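Long-range contact in leucine aminopeptidase (Legionella pneumophila, PDB 5GNE), which probably removes amino acids from the N-termini of peptides as a zinc-dependent metalloaminopeptidase of peptidase family M28: residues 105-118 against 210-224. Numbering follows the deposited sequence.
Sequences LFEQIDPAKIWQTN and SVELEMARVVFSSNF
With CG anti to the backbone N (chi1 -176°) and a bend at chi2, Glu214 brings OE2 to Asp110 N, while Arg217, likewise anti but bent at chi3, brings NH2 to Gln108 O; carboxylate and guanidinium also meet each other as a side-on salt bridge on one flank of helix 202-221. This helix belongs to the zinc-exopeptidase fold of family M28, and residues 111-118 run obliquely antiparallel to residues 210-221, their axes at 137°. The pair is bidentate: Arg217 NE gives a nearly straight bond to Glu214 OE1 (2.9 Å), while Arg217 NH2 lies 2.6 Å from Glu214 OE2 on its syn lone pair. OE2 takes a second donor, Asp110 N at 3.0 Å, from well above the carboxylate plane, and Arg217 NH2 makes a weak bond to Gln108 O. Through these two bonds to the loop, the ion pair ties down the approach to Asp110, the N-cap of helix 111-123. The side chains of Ile114 and Glu214 cross at about a right angle, with Ile114 CG1 against Glu214 CB and CG. Towards the C-terminal end of helix 202-221, Val218 CG1 sits 4.0 Å from Leu105 CB, and the branched end of Leu105 presses against Phe224 CZ; helix 355-373 lines Leu105 and Ile114 as well. At the other end, Thr117 lays CG2 against Ser210 CB (3.6 Å). Asn118, whose side chain lies about 12 Å from a bound zinc ion, bonds through OD1 to Ser206 OG, and Ser210 OG to Ser207 O; Asn118 ND2 also approaches Ser210 OG at 3.2 Å in a weak, bent hydrogen bond.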
ATOM      1  N   LEU A 105      15.723  -0.350 -18.241  1.00 48.55           N
ATOM      2  CA  LEU A 105      14.473  -0.858 -17.682  1.00 44.92           C
ATOM      3  C   LEU A 105      13.278  -0.070 -18.189  1.00 43.19           C
ATOM      4  O   LEU A 105      12.229  -0.671 -18.452  1.00 48.29           O
ATOM      5  CB  LEU A 105      14.506  -0.877 -16.151  1.00 37.38           C
ATOM      6  CG  LEU A 105      15.584  -1.827 -15.609  1.00 45.33           C
ATOM      7  CD1 LEU A 105      15.213  -2.262 -14.233  1.00 43.87           C
ATOM      8  CD2 LEU A 105      15.716  -3.076 -16.479  1.00 44.52           C
ATOM      9  N   PHE A 106      13.405   1.255 -18.299  1.00 41.89           N
ATOM     10  CA  PHE A 106      12.316   2.085 -18.872  1.00 43.63           C
ATOM     11  C   PHE A 106      11.884   1.558 -20.241  1.00 47.38           C
ATOM     12  O   PHE A 106      10.707   1.358 -20.491  1.00 51.76           O
ATOM     13  CB  PHE A 106      12.721   3.558 -19.007  1.00 39.74           C
ATOM     14  CG  PHE A 106      12.742   4.308 -17.697  1.00 47.55           C
ATOM     15  CD1 PHE A 106      12.674   3.614 -16.479  1.00 34.81           C
ATOM     16  CD2 PHE A 106      12.801   5.706 -17.676  1.00 40.33           C
ATOM     17  CE1 PHE A 106      12.691   4.289 -15.264  1.00 41.13           C
ATOM     18  CE2 PHE A 106      12.812   6.409 -16.462  1.00 43.71           C
ATOM     19  CZ  PHE A 106      12.752   5.696 -15.245  1.00 51.04           C
ATOM     20  N   GLU A 107      12.859   1.293 -21.108  1.00 52.46           N
ATOM     21  CA  GLU A 107      12.588   0.839 -22.476  1.00 62.21           C
ATOM     22  C   GLU A 107      11.843  -0.495 -22.538  1.00 61.78           C
ATOM     23  O   GLU A 107      11.341  -0.879 -23.588  1.00 63.25           O
ATOM     24  CB  GLU A 107      13.899   0.738 -23.268  1.00 59.26           C
ATOM     25  CG  GLU A 107      14.525   2.085 -23.584  1.00 76.92           C
ATOM     26  CD  GLU A 107      15.944   1.968 -24.126  1.00100.83           C
ATOM     27  OE1 GLU A 107      16.131   1.329 -25.185  1.00115.74           O
ATOM     28  OE2 GLU A 107      16.873   2.529 -23.497  1.00102.43           O
ATOM     29  N   GLN A 108      11.762  -1.199 -21.415  1.00 54.96           N
ATOM     30  CA  GLN A 108      11.018  -2.447 -21.380  1.00 49.12           C
ATOM     31  C   GLN A 108       9.621  -2.309 -20.790  1.00 50.11           C
ATOM     32  O   GLN A 108       8.880  -3.283 -20.724  1.00 56.43           O
ATOM     33  CB  GLN A 108      11.804  -3.490 -20.605  1.00 51.56           C
ATOM     34  CG  GLN A 108      13.166  -3.720 -21.187  1.00 64.89           C
ATOM     35  CD  GLN A 108      13.623  -5.143 -21.005  1.00 89.20           C
ATOM     36  OE1 GLN A 108      14.170  -5.503 -19.959  1.00 97.03           O
ATOM     37  NE2 GLN A 108      13.372  -5.981 -22.013  1.00 91.79           N
ATOM     38  N   ILE A 109       9.240  -1.108 -20.374  1.00 51.38           N
ATOM     39  CA  ILE A 109       7.890  -0.932 -19.868  1.00 53.31           C
ATOM     40  C   ILE A 109       6.893  -1.148 -20.979  1.00 63.99           C
ATOM     41  O   ILE A 109       6.974  -0.499 -22.023  1.00 64.56           O
ATOM     42  CB  ILE A 109       7.639   0.453 -19.284  1.00 47.71           C
ATOM     43  CG1 ILE A 109       8.481   0.660 -18.018  1.00 47.30           C
ATOM     44  CG2 ILE A 109       6.155   0.631 -18.989  1.00 43.08           C
ATOM     45  CD1 ILE A 109       8.590   2.142 -17.610  1.00 46.30           C
ATOM     46  N   ASP A 110       5.984  -2.092 -20.753  1.00 59.80           N
ATOM     47  CA  ASP A 110       4.924  -2.418 -21.689  1.00 57.36           C
ATOM     48  C   ASP A 110       3.567  -1.894 -21.187  1.00 55.15           C
ATOM     49  O   ASP A 110       2.863  -2.580 -20.442  1.00 56.97           O
ATOM     50  CB  ASP A 110       4.883  -3.935 -21.921  1.00 64.96           C
ATOM     51  CG  ASP A 110       3.890  -4.343 -23.011  1.00 85.38           C
ATOM     52  OD1 ASP A 110       3.163  -3.466 -23.526  1.00 94.16           O
ATOM     53  OD2 ASP A 110       3.846  -5.541 -23.368  1.00 90.90           O
ATOM     54  N   PRO A 111       3.195  -0.672 -21.590  1.00 49.83           N
ATOM     55  CA  PRO A 111       1.933  -0.038 -21.188  1.00 50.96           C
ATOM     56  C   PRO A 111       0.673  -0.894 -21.410  1.00 57.90           C
ATOM     57  O   PRO A 111      -0.286  -0.811 -20.637  1.00 58.19           O
ATOM     58  CB  PRO A 111       1.888   1.217 -22.061  1.00 51.30           C
ATOM     59  CG  PRO A 111       3.301   1.545 -22.295  1.00 50.87           C
ATOM     60  CD  PRO A 111       4.004   0.219 -22.434  1.00 52.94           C
ATOM     61  N   ALA A 112       0.670  -1.704 -22.458  1.00 60.06           N
ATOM     62  CA  ALA A 112      -0.472  -2.574 -22.714  1.00 63.54           C
ATOM     63  C   ALA A 112      -0.635  -3.606 -21.594  1.00 60.20           C
ATOM     64  O   ALA A 112      -1.754  -3.948 -21.200  1.00 59.62           O
ATOM     65  CB  ALA A 112      -0.323  -3.269 -24.058  1.00 69.09           C
ATOM     66  N   LYS A 113       0.488  -4.081 -21.067  1.00 55.10           N
ATOM     67  CA  LYS A 113       0.449  -5.116 -20.052  1.00 58.37           C
ATOM     68  C   LYS A 113      -0.112  -4.510 -18.763  1.00 57.20           C
ATOM     69  O   LYS A 113      -0.912  -5.150 -18.060  1.00 48.81           O
ATOM     70  CB  LYS A 113       1.851  -5.670 -19.822  1.00 58.09           C
ATOM     71  CG  LYS A 113       2.400  -6.614 -20.898  1.00 61.95           C
ATOM     72  CD  LYS A 113       2.216  -8.084 -20.611  1.00 72.62           C
ATOM     73  CE  LYS A 113       2.936  -8.911 -21.671  1.00 77.61           C
ATOM     74  NZ  LYS A 113       3.071 -10.332 -21.263  1.00 86.70           N
ATOM     75  N   ILE A 114       0.287  -3.267 -18.478  1.00 53.83           N
ATOM     76  CA  ILE A 114      -0.311  -2.489 -17.390  1.00 58.58           C
ATOM     77  C   ILE A 114      -1.825  -2.416 -17.523  1.00 61.76           C
ATOM     78  O   ILE A 114      -2.561  -2.779 -16.602  1.00 60.33           O
ATOM     79  CB  ILE A 114       0.228  -1.036 -17.318  1.00 50.25           C
ATOM     80  CG1 ILE A 114       1.727  -0.992 -17.022  1.00 49.59           C
ATOM     81  CG2 ILE A 114      -0.474  -0.254 -16.230  1.00 44.89           C
ATOM     82  CD1 ILE A 114       2.253   0.432 -16.846  1.00 39.34           C
ATOM     83  N   TRP A 115      -2.284  -1.940 -18.678  1.00 66.61           N
ATOM     84  CA  TRP A 115      -3.707  -1.734 -18.912  1.00 59.90           C
ATOM     85  C   TRP A 115      -4.476  -3.035 -18.767  1.00 55.14           C
ATOM     86  O   TRP A 115      -5.546  -3.053 -18.153  1.00 60.24           O
ATOM     87  CB  TRP A 115      -3.932  -1.106 -20.295  1.00 66.76           C
ATOM     88  CG  TRP A 115      -5.325  -0.593 -20.509  1.00 65.93           C
ATOM     89  CD1 TRP A 115      -6.331  -1.185 -21.233  1.00 59.89           C
ATOM     90  CD2 TRP A 115      -5.897   0.577 -19.913  1.00 64.39           C
ATOM     91  NE1 TRP A 115      -7.470  -0.418 -21.166  1.00 64.19           N
ATOM     92  CE2 TRP A 115      -7.233   0.667 -20.353  1.00 65.01           C
ATOM     93  CE3 TRP A 115      -5.400   1.574 -19.060  1.00 58.03           C
ATOM     94  CZ2 TRP A 115      -8.078   1.708 -19.975  1.00 70.17           C
ATOM     95  CZ3 TRP A 115      -6.240   2.604 -18.680  1.00 60.05           C
ATOM     96  CH2 TRP A 115      -7.563   2.665 -19.139  1.00 71.92           C
ATOM     97  N   GLN A 116      -3.907  -4.128 -19.274  1.00 53.35           N
ATOM     98  CA  GLN A 116      -4.576  -5.417 -19.186  1.00 55.04           C
ATOM     99  C   GLN A 116      -4.871  -5.813 -17.733  1.00 58.36           C
ATOM    100  O   GLN A 116      -5.965  -6.307 -17.422  1.00 51.19           O
ATOM    101  CB  GLN A 116      -3.749  -6.497 -19.857  1.00 57.98           C
ATOM    102  CG  GLN A 116      -4.548  -7.775 -20.024  1.00 81.38           C
ATOM    103  CD  GLN A 116      -3.859  -8.778 -20.916  1.00107.12           C
ATOM    104  OE1 GLN A 116      -2.819  -8.484 -21.513  1.00117.42           O
ATOM    105  NE2 GLN A 116      -4.453  -9.960 -21.045  1.00113.30           N
ATOM    106  N   THR A 117      -3.904  -5.559 -16.849  1.00 57.52           N
ATOM    107  CA  THR A 117      -4.058  -5.866 -15.423  1.00 46.43           C
ATOM    108  C   THR A 117      -5.240  -5.115 -14.845  1.00 44.77           C
ATOM    109  O   THR A 117      -6.090  -5.704 -14.175  1.00 54.83           O
ATOM    110  CB  THR A 117      -2.799  -5.519 -14.599  1.00 46.32           C
ATOM    111  OG1 THR A 117      -1.700  -6.325 -15.029  1.00 49.38           O
ATOM    112  CG2 THR A 117      -3.031  -5.800 -13.128  1.00 47.67           C
ATOM    113  N   ASN A 118      -5.291  -3.811 -15.090  1.00 43.05           N
ATOM    114  CA  ASN A 118      -6.432  -3.026 -14.647  1.00 47.50           C
ATOM    115  C   ASN A 118      -7.742  -3.568 -15.171  1.00 57.74           C
ATOM    116  O   ASN A 118      -8.725  -3.624 -14.434  1.00 64.63           O
ATOM    117  CB  ASN A 118      -6.282  -1.575 -15.060  1.00 47.73           C
ATOM    118  CG  ASN A 118      -5.266  -0.852 -14.227  1.00 51.21           C
ATOM    119  OD1 ASN A 118      -5.451  -0.685 -13.014  1.00 49.81           O
ATOM    120  ND2 ASN A 118      -4.178  -0.418 -14.860  1.00 54.47           N
ATOM    121  N   SER A 210      -1.437  -2.841 -10.547  1.00 37.98           N
ATOM    122  CA  SER A 210      -0.965  -3.017 -11.916  1.00 47.03           C
ATOM    123  C   SER A 210       0.463  -2.490 -12.071  1.00 46.75           C
ATOM    124  O   SER A 210       1.298  -3.091 -12.750  1.00 52.97           O
ATOM    125  CB  SER A 210      -1.918  -2.332 -12.913  1.00 48.61           C
ATOM    126  OG  SER A 210      -1.774  -0.918 -12.878  1.00 47.22           O
ATOM    127  N   VAL A 211       0.723  -1.336 -11.476  1.00 32.63           N
ATOM    128  CA  VAL A 211       2.038  -0.725 -11.584  1.00 37.31           C
ATOM    129  C   VAL A 211       3.141  -1.621 -11.041  1.00 33.91           C
ATOM    130  O   VAL A 211       4.186  -1.780 -11.669  1.00 40.94           O
ATOM    131  CB  VAL A 211       2.057   0.637 -10.884  1.00 41.94           C
ATOM    132  CG1 VAL A 211       3.495   1.147 -10.669  1.00 32.88           C
ATOM    133  CG2 VAL A 211       1.219   1.633 -11.719  1.00 33.17           C
ATOM    134  N   GLU A 212       2.907  -2.235  -9.891  1.00 32.90           N
ATOM    135  CA  GLU A 212       3.944  -3.065  -9.291  1.00 42.43           C
ATOM    136  C   GLU A 212       4.055  -4.386 -10.014  1.00 36.79           C
ATOM    137  O   GLU A 212       5.152  -4.973 -10.048  1.00 41.07           O
ATOM    138  CB  GLU A 212       3.713  -3.260  -7.780  1.00 44.00           C
ATOM    139  CG  GLU A 212       2.568  -4.157  -7.373  1.00 41.97           C
ATOM    140  CD  GLU A 212       2.550  -4.422  -5.862  1.00 48.79           C
ATOM    141  OE1 GLU A 212       3.581  -4.216  -5.179  1.00 50.58           O
ATOM    142  OE2 GLU A 212       1.480  -4.800  -5.347  1.00 44.15           O
ATOM    143  N   LEU A 213       2.953  -4.866 -10.584  1.00 33.84           N
ATOM    144  CA  LEU A 213       3.017  -6.100 -11.375  1.00 37.95           C
ATOM    145  C   LEU A 213       3.895  -5.894 -12.591  1.00 40.31           C
ATOM    146  O   LEU A 213       4.752  -6.726 -12.877  1.00 51.97           O
ATOM    147  CB  LEU A 213       1.631  -6.564 -11.810  1.00 43.93           C
ATOM    148  CG  LEU A 213       1.107  -7.702 -10.931  1.00 53.59           C
ATOM    149  CD1 LEU A 213      -0.312  -8.042 -11.304  1.00 61.55           C
ATOM    150  CD2 LEU A 213       2.004  -8.950 -11.028  1.00 49.93           C
ATOM    151  N   GLU A 214       3.739  -4.757 -13.265  1.00 39.21           N
ATOM    152  CA  GLU A 214       4.638  -4.415 -14.372  1.00 40.47           C
ATOM    153  C   GLU A 214       6.101  -4.252 -13.919  1.00 41.51           C
ATOM    154  O   GLU A 214       7.041  -4.655 -14.626  1.00 43.47           O
ATOM    155  CB  GLU A 214       4.156  -3.153 -15.094  1.00 40.25           C
ATOM    156  CG  GLU A 214       4.979  -2.764 -16.331  1.00 46.65           C
ATOM    157  CD  GLU A 214       5.125  -3.879 -17.376  1.00 53.35           C
ATOM    158  OE1 GLU A 214       4.348  -4.861 -17.347  1.00 61.58           O
ATOM    159  OE2 GLU A 214       6.016  -3.759 -18.248  1.00 54.20           O
ATOM    160  N   MET A 215       6.296  -3.613 -12.776  1.00 38.28           N
ATOM    161  CA  MET A 215       7.642  -3.490 -12.208  1.00 42.21           C
ATOM    162  C   MET A 215       8.288  -4.863 -12.040  1.00 41.03           C
ATOM    163  O   MET A 215       9.419  -5.096 -12.493  1.00 43.56           O
ATOM    164  CB  MET A 215       7.577  -2.772 -10.880  1.00 38.13           C
ATOM    165  CG  MET A 215       7.426  -1.262 -11.044  1.00 35.82           C
ATOM    166  SD  MET A 215       6.908  -0.584  -9.465  1.00 57.50           S
ATOM    167  CE  MET A 215       8.371  -0.975  -8.506  1.00 49.24           C
ATOM    168  N   ALA A 216       7.529  -5.794 -11.467  1.00 40.48           N
ATOM    169  CA  ALA A 216       7.994  -7.176 -11.292  1.00 45.42           C
ATOM    170  C   ALA A 216       8.335  -7.812 -12.629  1.00 41.14           C
ATOM    171  O   ALA A 216       9.334  -8.507 -12.762  1.00 47.42           O
ATOM    172  CB  ALA A 216       6.953  -8.023 -10.557  1.00 44.76           C
ATOM    173  N   ARG A 217       7.505  -7.581 -13.625  1.00 42.18           N
ATOM    174  CA  ARG A 217       7.729  -8.230 -14.894  1.00 49.80           C
ATOM    175  C   ARG A 217       8.930  -7.651 -15.634  1.00 54.87           C
ATOM    176  O   ARG A 217       9.730  -8.389 -16.207  1.00 56.90           O
ATOM    177  CB  ARG A 217       6.497  -8.065 -15.773  1.00 55.43           C
ATOM    178  CG  ARG A 217       6.593  -8.764 -17.130  1.00 63.74           C
ATOM    179  CD  ARG A 217       5.491  -8.282 -18.082  1.00 53.74           C
ATOM    180  NE  ARG A 217       5.830  -6.965 -18.612  1.00 59.69           N
ATOM    181  CZ  ARG A 217       6.809  -6.747 -19.490  1.00 54.94           C
ATOM    182  NH1 ARG A 217       7.519  -7.764 -19.955  1.00 49.06           N
ATOM    183  NH2 ARG A 217       7.069  -5.515 -19.912  1.00 58.79           N
ATOM    184  N   VAL A 218       9.072  -6.333 -15.604  1.00 48.85           N
ATOM    185  CA  VAL A 218      10.287  -5.707 -16.104  1.00 48.39           C
ATOM    186  C   VAL A 218      11.552  -6.254 -15.432  1.00 51.94           C
ATOM    187  O   VAL A 218      12.498  -6.649 -16.112  1.00 60.94           O
ATOM    188  CB  VAL A 218      10.218  -4.186 -15.951  1.00 47.75           C
ATOM    189  CG1 VAL A 218      11.572  -3.566 -16.256  1.00 39.69           C
ATOM    190  CG2 VAL A 218       9.152  -3.641 -16.893  1.00 38.69           C
ATOM    191  N   VAL A 219      11.542  -6.330 -14.107  1.00 47.59           N
ATOM    192  CA  VAL A 219      12.658  -6.908 -13.362  1.00 46.50           C
ATOM    193  C   VAL A 219      12.970  -8.359 -13.795  1.00 58.90           C
ATOM    194  O   VAL A 219      14.131  -8.713 -13.962  1.00 57.43           O
ATOM    195  CB  VAL A 219      12.382  -6.880 -11.840  1.00 42.94           C
ATOM    196  CG1 VAL A 219      13.349  -7.781 -11.106  1.00 43.75           C
ATOM    197  CG2 VAL A 219      12.462  -5.449 -11.295  1.00 37.27           C
ATOM    198  N   PHE A 220      11.950  -9.180 -14.038  1.00 59.67           N
ATOM    199  CA  PHE A 220      12.190 -10.555 -14.494  1.00 55.03           C
ATOM    200  C   PHE A 220      12.857 -10.580 -15.869  1.00 64.32           C
ATOM    201  O   PHE A 220      13.703 -11.437 -16.149  1.00 59.93           O
ATOM    202  CB  PHE A 220      10.894 -11.382 -14.561  1.00 51.57           C
ATOM    203  CG  PHE A 220      10.431 -11.943 -13.235  1.00 46.12           C
ATOM    204  CD1 PHE A 220      11.228 -12.797 -12.520  1.00 51.52           C
ATOM    205  CD2 PHE A 220       9.170 -11.665 -12.743  1.00 57.86           C
ATOM    206  CE1 PHE A 220      10.799 -13.326 -11.311  1.00 60.38           C
ATOM    207  CE2 PHE A 220       8.734 -12.194 -11.536  1.00 45.93           C
ATOM    208  CZ  PHE A 220       9.542 -13.021 -10.826  1.00 50.43           C
ATOM    209  N   SER A 221      12.458  -9.656 -16.732  1.00 64.45           N
ATOM    210  CA  SER A 221      12.995  -9.600 -18.088  1.00 69.63           C
ATOM    211  C   SER A 221      14.303  -8.794 -18.170  1.00 65.47           C
ATOM    212  O   SER A 221      14.930  -8.743 -19.217  1.00 74.42           O
ATOM    213  CB  SER A 221      11.954  -9.031 -19.045  1.00 68.24           C
ATOM    214  OG  SER A 221      11.587  -7.733 -18.639  1.00 83.09           O
ATOM    215  N   SER A 222      14.690  -8.146 -17.077  1.00 67.56           N
ATOM    216  CA  SER A 222      15.984  -7.448 -17.000  1.00 69.02           C
ATOM    217  C   SER A 222      17.219  -8.320 -17.307  1.00 66.69           C
ATOM    218  O   SER A 222      17.194  -9.537 -17.133  1.00 69.10           O
ATOM    219  CB  SER A 222      16.143  -6.834 -15.595  1.00 59.28           C
ATOM    220  OG  SER A 222      17.483  -6.434 -15.291  1.00 48.65           O
ATOM    221  N   ASN A 223      18.290  -7.675 -17.777  1.00 61.41           N
ATOM    222  CA  ASN A 223      19.544  -8.360 -18.116  1.00 66.60           C
ATOM    223  C   ASN A 223      20.528  -8.352 -16.940  1.00 70.14           C
ATOM    224  O   ASN A 223      21.565  -9.008 -16.982  1.00 79.07           O
ATOM    225  CB  ASN A 223      20.198  -7.734 -19.352  1.00 69.01           C
ATOM    226  CG  ASN A 223      19.745  -8.388 -20.644  1.00 91.51           C
ATOM    227  OD1 ASN A 223      19.031  -7.782 -21.447  1.00100.00           O
ATOM    228  ND2 ASN A 223      20.163  -9.636 -20.855  1.00 97.15           N
ATOM    229  N   PHE A 224      20.225  -7.557 -15.924  1.00 57.69           N
ATOM    230  CA  PHE A 224      21.034  -7.523 -14.715  1.00 57.87           C
ATOM    231  C   PHE A 224      20.190  -7.957 -13.512  1.00 60.62           C
ATOM    232  O   PHE A 224      18.961  -7.865 -13.502  1.00 57.50           O
ATOM    233  CB  PHE A 224      21.658  -6.140 -14.489  1.00 56.41           C
ATOM    234  CG  PHE A 224      20.654  -5.011 -14.443  1.00 75.13           C
ATOM    235  CD1 PHE A 224      20.015  -4.670 -13.254  1.00 66.36           C
ATOM    236  CD2 PHE A 224      20.339  -4.302 -15.600  1.00 70.05           C
ATOM    237  CE1 PHE A 224      19.096  -3.651 -13.219  1.00 54.65           C
ATOM    238  CE2 PHE A 224      19.425  -3.276 -15.564  1.00 65.63           C
ATOM    239  CZ  PHE A 224      18.804  -2.953 -14.373  1.00 68.82           C
TER